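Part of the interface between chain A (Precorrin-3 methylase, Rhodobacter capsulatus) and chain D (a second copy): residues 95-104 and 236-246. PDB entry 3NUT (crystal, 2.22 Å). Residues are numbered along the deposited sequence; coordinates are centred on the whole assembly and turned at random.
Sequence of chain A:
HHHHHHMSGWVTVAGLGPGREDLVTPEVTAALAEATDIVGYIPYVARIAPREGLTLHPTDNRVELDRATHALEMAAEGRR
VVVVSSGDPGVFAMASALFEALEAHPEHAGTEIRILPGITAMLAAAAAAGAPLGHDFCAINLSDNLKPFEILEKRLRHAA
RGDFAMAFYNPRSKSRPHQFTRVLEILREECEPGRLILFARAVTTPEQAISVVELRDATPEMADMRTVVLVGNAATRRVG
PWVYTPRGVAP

Chain A 95-104: ASALFEALEA
Chain D 236-246: TRRVGPWVYTP

Residues 95-104 of chain A are helical, continuing a helix begun earlier, and lie across a chain D hairpin whose strands, 237-239 and 242-244, are joined by a type II' turn from Val239(D) to Trp242(D). Gly240(D) takes phi/psi 50/-134, and this positive phi favours glycine. The helix runs at 65° to the first strand (axes 9.1 Å apart) and 115° to the second (8.8 Å). Nearest CA pairs set the register: Ser96(A) CA to Tyr244(D) CA is 6.2 Å, and Glu103(A) CA to Val239(D) CA is 5.9 Å.

The helix and the hairpin each satisfy much of their backbone internally. Glu100(A) N to Ser96(A) O (2.8 Å) and Glu103(A) N to Phe99(A) O (2.9 Å) typify the helix. The strands pair through Arg237(D) N to Tyr244(D) O (3.0 Å), Tyr244(D) N to Arg237(D) O (3.1 Å), Val239(D) N to Trp242(D) O (3.0 Å) and Trp242(D) N to Val239(D) O (2.8 Å).

Contact across the interface is mainly side-chain packing, with 550 Å² buried, both sides summed. Phe99(A) (chi1 m, chi2 -64°) points toward the hairpin; its CE1 lies 3.3 Å from CG of Trp242(D) (m, chi2 101°), over one indole face, with ring planes at 38°. Phe99(A) CB makes an off-centre CH-pi contact, 4.2 Å from the ring centroid of Tyr244(D) (p, chi2 112°). Leu102(A) (t, p) extends the apolar patch, CD2 reaching CG2 of Val239(D) (p) at 3.9 Å.

Only one hydrogen bond crosses, and it is weak: Ser96(A) OG (chi1 -110°) donates to Thr245(D) O at 3.5 Å. One salt bridge crosses, Glu103(A) OE1 to Arg237(D) NH2, 3.5 Å; Glu103(A) is t, m, 161° and Arg237(D) p, t, m, 177°. The carboxylate of Glu100(A) has no hydrogen bond or salt bridge to the chain D stretch. Arg237(D) NH2 also donates to Arg238(D) O at 3.3 Å. Thr236(D) OG1 and Thr245(D) OG1 share a hydrogen bond of 2.8 Å.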

ATOM      1  N   ALA A  95      -1.540  11.347  -9.149  1.00 25.78           N
ATOM      2  CA  ALA A  95      -1.079  12.329  -8.173  1.00 26.92           C
ATOM      3  C   ALA A  95       0.287  12.915  -8.565  1.00 27.69           C
ATOM      4  O   ALA A  95       0.455  14.146  -8.563  1.00 27.95           O
ATOM      5  CB  ALA A  95      -1.069  11.768  -6.762  1.00 25.90           C
ATOM      6  N   SER A  96       1.232  12.035  -8.915  1.00 28.34           N
ATOM      7  CA  SER A  96       2.542  12.416  -9.470  1.00 29.49           C
ATOM      8  C   SER A  96       2.494  13.389 -10.654  1.00 29.13           C
ATOM      9  O   SER A  96       3.183  14.417 -10.663  1.00 29.01           O
ATOM     10  CB  SER A  96       3.281  11.168  -9.955  1.00 30.27           C
ATOM     11  OG  SER A  96       4.374  10.896  -9.111  1.00 34.91           O
ATOM     12  N   ALA A  97       1.709  13.014 -11.657  1.00 28.04           N
ATOM     13  CA  ALA A  97       1.508  13.796 -12.849  1.00 27.65           C
ATOM     14  C   ALA A  97       0.909  15.166 -12.559  1.00 27.81           C
ATOM     15  O   ALA A  97       1.235  16.132 -13.230  1.00 27.29           O
ATOM     16  CB  ALA A  97       0.594  13.051 -13.790  1.00 27.88           C
ATOM     17  N   LEU A  98       0.011  15.242 -11.584  1.00 27.79           N
ATOM     18  CA  LEU A  98      -0.550  16.539 -11.203  1.00 26.91           C
ATOM     19  C   LEU A  98       0.547  17.458 -10.667  1.00 26.63           C
ATOM     20  O   LEU A  98       0.580  18.651 -11.009  1.00 26.21           O
ATOM     21  CB  LEU A  98      -1.705  16.400 -10.194  1.00 26.23           C
ATOM     22  CG  LEU A  98      -2.243  17.697  -9.552  1.00 25.11           C
ATOM     23  CD1 LEU A  98      -2.881  18.596 -10.615  1.00 20.92           C
ATOM     24  CD2 LEU A  98      -3.242  17.403  -8.420  1.00 22.49           C
ATOM     25  N   PHE A  99       1.433  16.908  -9.849  1.00 26.39           N
ATOM     26  CA  PHE A  99       2.518  17.695  -9.276  1.00 27.56           C
ATOM     27  C   PHE A  99       3.579  18.008 -10.326  1.00 29.14           C
ATOM     28  O   PHE A  99       4.177  19.101 -10.298  1.00 29.23           O
ATOM     29  CB  PHE A  99       3.095  17.062  -8.009  1.00 26.40           C
ATOM     30  CG  PHE A  99       2.090  16.976  -6.906  1.00 26.24           C
ATOM     31  CD1 PHE A  99       1.561  18.128  -6.356  1.00 24.12           C
ATOM     32  CD2 PHE A  99       1.621  15.744  -6.456  1.00 23.62           C
ATOM     33  CE1 PHE A  99       0.606  18.056  -5.356  1.00 25.80           C
ATOM     34  CE2 PHE A  99       0.676  15.673  -5.466  1.00 22.49           C
ATOM     35  CZ  PHE A  99       0.156  16.805  -4.918  1.00 25.60           C
ATOM     36  N   GLU A 100       3.764  17.091 -11.277  1.00 29.73           N
ATOM     37  CA  GLU A 100       4.512  17.444 -12.496  1.00 31.27           C
ATOM     38  C   GLU A 100       3.889  18.574 -13.335  1.00 30.82           C
ATOM     39  O   GLU A 100       4.611  19.470 -13.749  1.00 30.95           O
ATOM     40  CB  GLU A 100       4.809  16.235 -13.378  1.00 31.72           C
ATOM     41  CG  GLU A 100       5.884  15.357 -12.813  1.00 36.59           C
ATOM     42  CD  GLU A 100       6.018  14.021 -13.553  1.00 41.53           C
ATOM     43  OE1 GLU A 100       5.599  12.990 -12.975  1.00 40.37           O
ATOM     44  OE2 GLU A 100       6.558  14.023 -14.692  1.00 43.12           O
ATOM     45  N   ALA A 101       2.586  18.538 -13.594  1.00 29.30           N
ATOM     46  CA  ALA A 101       1.965  19.634 -14.320  1.00 29.10           C
ATOM     47  C   ALA A 101       2.044  20.955 -13.543  1.00 28.93           C
ATOM     48  O   ALA A 101       2.239  21.987 -14.127  1.00 28.91           O
ATOM     49  CB  ALA A 101       0.527  19.311 -14.669  1.00 28.99           C
ATOM     50  N   LEU A 102       1.887  20.896 -12.219  1.00 29.20           N
ATOM     51  CA  LEU A 102       2.060  22.051 -11.369  1.00 28.83           C
ATOM     52  C   LEU A 102       3.480  22.664 -11.410  1.00 29.51           C
ATOM     53  O   LEU A 102       3.640  23.877 -11.593  1.00 30.17           O
ATOM     54  CB  LEU A 102       1.622  21.726  -9.931  1.00 28.19           C
ATOM     55  CG  LEU A 102       1.830  22.856  -8.911  1.00 25.92           C
ATOM     56  CD1 LEU A 102       0.838  24.001  -9.146  1.00 22.26           C
ATOM     57  CD2 LEU A 102       1.773  22.334  -7.467  1.00 21.56           C
ATOM     58  N   GLU A 103       4.504  21.845 -11.257  1.00 29.77           N
ATOM     59  CA  GLU A 103       5.867  22.323 -11.377  1.00 31.27           C
ATOM     60  C   GLU A 103       6.120  22.976 -12.759  1.00 31.63           C
ATOM     61  O   GLU A 103       6.868  23.955 -12.857  1.00 31.31           O
ATOM     62  CB  GLU A 103       6.864  21.196 -11.097  1.00 31.83           C
ATOM     63  CG  GLU A 103       8.306  21.645 -10.867  1.00 35.69           C
ATOM     64  CD  GLU A 103       9.127  21.768 -12.172  1.00 42.21           C
ATOM     65  OE1 GLU A 103      10.182  22.468 -12.154  1.00 45.54           O
ATOM     66  OE2 GLU A 103       8.724  21.184 -13.219  1.00 40.88           O
ATOM     67  N   ALA A 104       5.486  22.457 -13.809  1.00 31.02           N
ATOM     68  CA  ALA A 104       5.710  23.007 -15.151  1.00 31.10           C
ATOM     69  C   ALA A 104       4.882  24.249 -15.423  1.00 31.07           C
ATOM     70  O   ALA A 104       5.094  24.931 -16.439  1.00 31.18           O
ATOM     71  CB  ALA A 104       5.434  21.970 -16.221  1.00 31.04           C
TER
ATOM     72  N   THR D 236      13.496  12.655  -6.125  1.00 44.27           N
ATOM     73  CA  THR D 236      12.385  13.244  -5.350  1.00 43.71           C
ATOM     74  C   THR D 236      12.672  14.683  -4.933  1.00 44.15           C
ATOM     75  O   THR D 236      13.691  14.949  -4.328  1.00 44.59           O
ATOM     76  CB  THR D 236      12.053  12.399  -4.076  1.00 43.45           C
ATOM     77  OG1 THR D 236      11.703  11.063  -4.465  1.00 41.34           O
ATOM     78  CG2 THR D 236      10.920  13.023  -3.288  1.00 41.09           C
ATOM     79  N   ARG D 237      11.755  15.594  -5.243  1.00 44.58           N
ATOM     80  CA  ARG D 237      11.951  17.025  -5.002  1.00 45.18           C
ATOM     81  C   ARG D 237      10.661  17.710  -4.544  1.00 44.96           C
ATOM     82  O   ARG D 237       9.671  17.036  -4.277  1.00 45.24           O
ATOM     83  CB  ARG D 237      12.525  17.709  -6.252  1.00 45.74           C
ATOM     84  CG  ARG D 237      11.988  17.165  -7.561  1.00 47.84           C
ATOM     85  CD  ARG D 237      12.175  18.134  -8.693  1.00 51.30           C
ATOM     86  NE  ARG D 237      11.576  19.438  -8.407  1.00 52.56           N
ATOM     87  CZ  ARG D 237      11.666  20.483  -9.228  1.00 52.67           C
ATOM     88  NH1 ARG D 237      12.324  20.354 -10.375  1.00 52.25           N
ATOM     89  NH2 ARG D 237      11.105  21.645  -8.910  1.00 50.17           N
ATOM     90  N   ARG D 238      10.693  19.039  -4.447  1.00 44.38           N
ATOM     91  CA  ARG D 238       9.574  19.838  -3.978  1.00 44.23           C
ATOM     92  C   ARG D 238       8.928  20.644  -5.070  1.00 43.49           C
ATOM     93  O   ARG D 238       9.551  20.947  -6.089  1.00 43.05           O
ATOM     94  CB  ARG D 238      10.035  20.861  -2.958  1.00 44.45           C
ATOM     95  CG  ARG D 238      10.546  20.271  -1.688  1.00 47.59           C
ATOM     96  CD  ARG D 238      11.026  21.377  -0.829  1.00 52.22           C
ATOM     97  NE  ARG D 238      12.228  20.982  -0.106  1.00 56.56           N
ATOM     98  CZ  ARG D 238      12.247  20.679   1.182  1.00 57.67           C
ATOM     99  NH1 ARG D 238      11.112  20.718   1.883  1.00 59.23           N
ATOM    100  NH2 ARG D 238      13.396  20.352   1.761  1.00 59.18           N
ATOM    101  N   VAL D 239       7.676  21.023  -4.815  1.00 42.35           N
ATOM    102  CA  VAL D 239       6.992  22.070  -5.575  1.00 41.35           C
ATOM    103  C   VAL D 239       5.966  22.693  -4.634  1.00 40.55           C
ATOM    104  O   VAL D 239       5.062  22.006  -4.109  1.00 41.04           O
ATOM    105  CB  VAL D 239       6.398  21.572  -6.936  1.00 40.91           C
ATOM    106  CG1 VAL D 239       5.517  20.363  -6.756  1.00 40.72           C
ATOM    107  CG2 VAL D 239       5.644  22.677  -7.644  1.00 41.12           C
ATOM    108  N   GLY D 240       6.137  23.986  -4.397  1.00 39.02           N
ATOM    109  CA  GLY D 240       5.411  24.673  -3.354  1.00 37.51           C
ATOM    110  C   GLY D 240       5.559  23.855  -2.087  1.00 36.06           C
ATOM    111  O   GLY D 240       6.656  23.376  -1.786  1.00 35.70           O
ATOM    112  N   PRO D 241       4.446  23.632  -1.370  1.00 34.90           N
ATOM    113  CA  PRO D 241       4.552  22.858  -0.148  1.00 34.51           C
ATOM    114  C   PRO D 241       4.549  21.336  -0.386  1.00 33.77           C
ATOM    115  O   PRO D 241       4.603  20.567   0.576  1.00 34.27           O
ATOM    116  CB  PRO D 241       3.303  23.277   0.621  1.00 34.40           C
ATOM    117  CG  PRO D 241       2.267  23.463  -0.473  1.00 35.41           C
ATOM    118  CD  PRO D 241       3.049  23.993  -1.681  1.00 34.68           C
ATOM    119  N   TRP D 242       4.500  20.901  -1.632  1.00 32.35           N
ATOM    120  CA  TRP D 242       4.334  19.469  -1.901  1.00 32.42           C
ATOM    121  C   TRP D 242       5.646  18.750  -2.138  1.00 32.48           C
ATOM    122  O   TRP D 242       6.639  19.358  -2.510  1.00 32.23           O
ATOM    123  CB  TRP D 242       3.432  19.242  -3.131  1.00 31.36           C
ATOM    124  CG  TRP D 242       2.137  19.925  -3.041  1.00 28.71           C
ATOM    125  CD1 TRP D 242       1.785  21.097  -3.638  1.00 27.00           C
ATOM    126  CD2 TRP D 242       0.994  19.478  -2.321  1.00 27.51           C
ATOM    127  NE1 TRP D 242       0.493  21.422  -3.328  1.00 27.43           N
ATOM    128  CE2 TRP D 242      -0.023  20.452  -2.512  1.00 26.54           C
ATOM    129  CE3 TRP D 242       0.725  18.355  -1.534  1.00 26.58           C
ATOM    130  CZ2 TRP D 242      -1.290  20.339  -1.946  1.00 25.90           C
ATOM    131  CZ3 TRP D 242      -0.551  18.238  -0.968  1.00 27.14           C
ATOM    132  CH2 TRP D 242      -1.538  19.225  -1.178  1.00 26.50           C
ATOM    133  N   VAL D 243       5.621  17.435  -1.977  1.00 33.37           N
ATOM    134  CA  VAL D 243       6.736  16.607  -2.399  1.00 34.55           C
ATOM    135  C   VAL D 243       6.274  15.588  -3.429  1.00 35.63           C
ATOM    136  O   VAL D 243       5.197  15.024  -3.324  1.00 35.76           O
ATOM    137  CB  VAL D 243       7.399  15.923  -1.210  1.00 34.05           C
ATOM    138  CG1 VAL D 243       8.597  15.141  -1.662  1.00 35.34           C
ATOM    139  CG2 VAL D 243       7.815  16.949  -0.189  1.00 34.75           C
ATOM    140  N   TYR D 244       7.094  15.366  -4.441  1.00 37.47           N
ATOM    141  CA  TYR D 244       6.774  14.389  -5.466  1.00 39.42           C
ATOM    142  C   TYR D 244       8.019  13.801  -6.115  1.00 40.85           C
ATOM    143  O   TYR D 244       9.124  14.324  -5.968  1.00 40.91           O
ATOM    144  CB  TYR D 244       5.889  15.008  -6.545  1.00 38.74           C
ATOM    145  CG  TYR D 244       6.617  15.902  -7.530  1.00 38.93           C
ATOM    146  CD1 TYR D 244       6.765  15.529  -8.871  1.00 38.60           C
ATOM    147  CD2 TYR D 244       7.116  17.147  -7.140  1.00 40.19           C
ATOM    148  CE1 TYR D 244       7.400  16.375  -9.799  1.00 40.79           C
ATOM    149  CE2 TYR D 244       7.754  17.994  -8.059  1.00 41.63           C
ATOM    150  CZ  TYR D 244       7.896  17.597  -9.387  1.00 40.84           C
ATOM    151  OH  TYR D 244       8.537  18.433 -10.277  1.00 42.93           O
ATOM    152  N   THR D 245       7.806  12.726  -6.867  1.00 42.79           N
ATOM    153  CA  THR D 245       8.882  11.994  -7.516  1.00 44.86           C
ATOM    154  C   THR D 245       8.686  11.989  -9.052  1.00 45.97           C
ATOM    155  O   THR D 245       7.793  11.318  -9.540  1.00 46.51           O
ATOM    156  CB  THR D 245       8.959  10.542  -6.929  1.00 44.99           C
ATOM    157  OG1 THR D 245       9.188  10.597  -5.507  1.00 43.71           O
ATOM    158  CG2 THR D 245      10.074   9.754  -7.578  1.00 45.47           C
ATOM    159  N   PRO D 246       9.506  12.755  -9.808  1.00 47.17           N
ATOM    160  CA  PRO D 246       9.396  12.774 -11.294  1.00 48.31           C
ATOM    161  C   PRO D 246       9.964  11.534 -12.014  1.00 49.21           C
ATOM    162  O   PRO D 246       9.708  11.326 -13.226  1.00 49.96           O
ATOM    163  CB  PRO D 246      10.179  14.038 -11.722  1.00 48.46           C
ATOM    164  CG  PRO D 246      10.920  14.522 -10.503  1.00 48.24           C
ATOM    165  CD  PRO D 246      10.595  13.617  -9.312  1.00 47.27           C
TER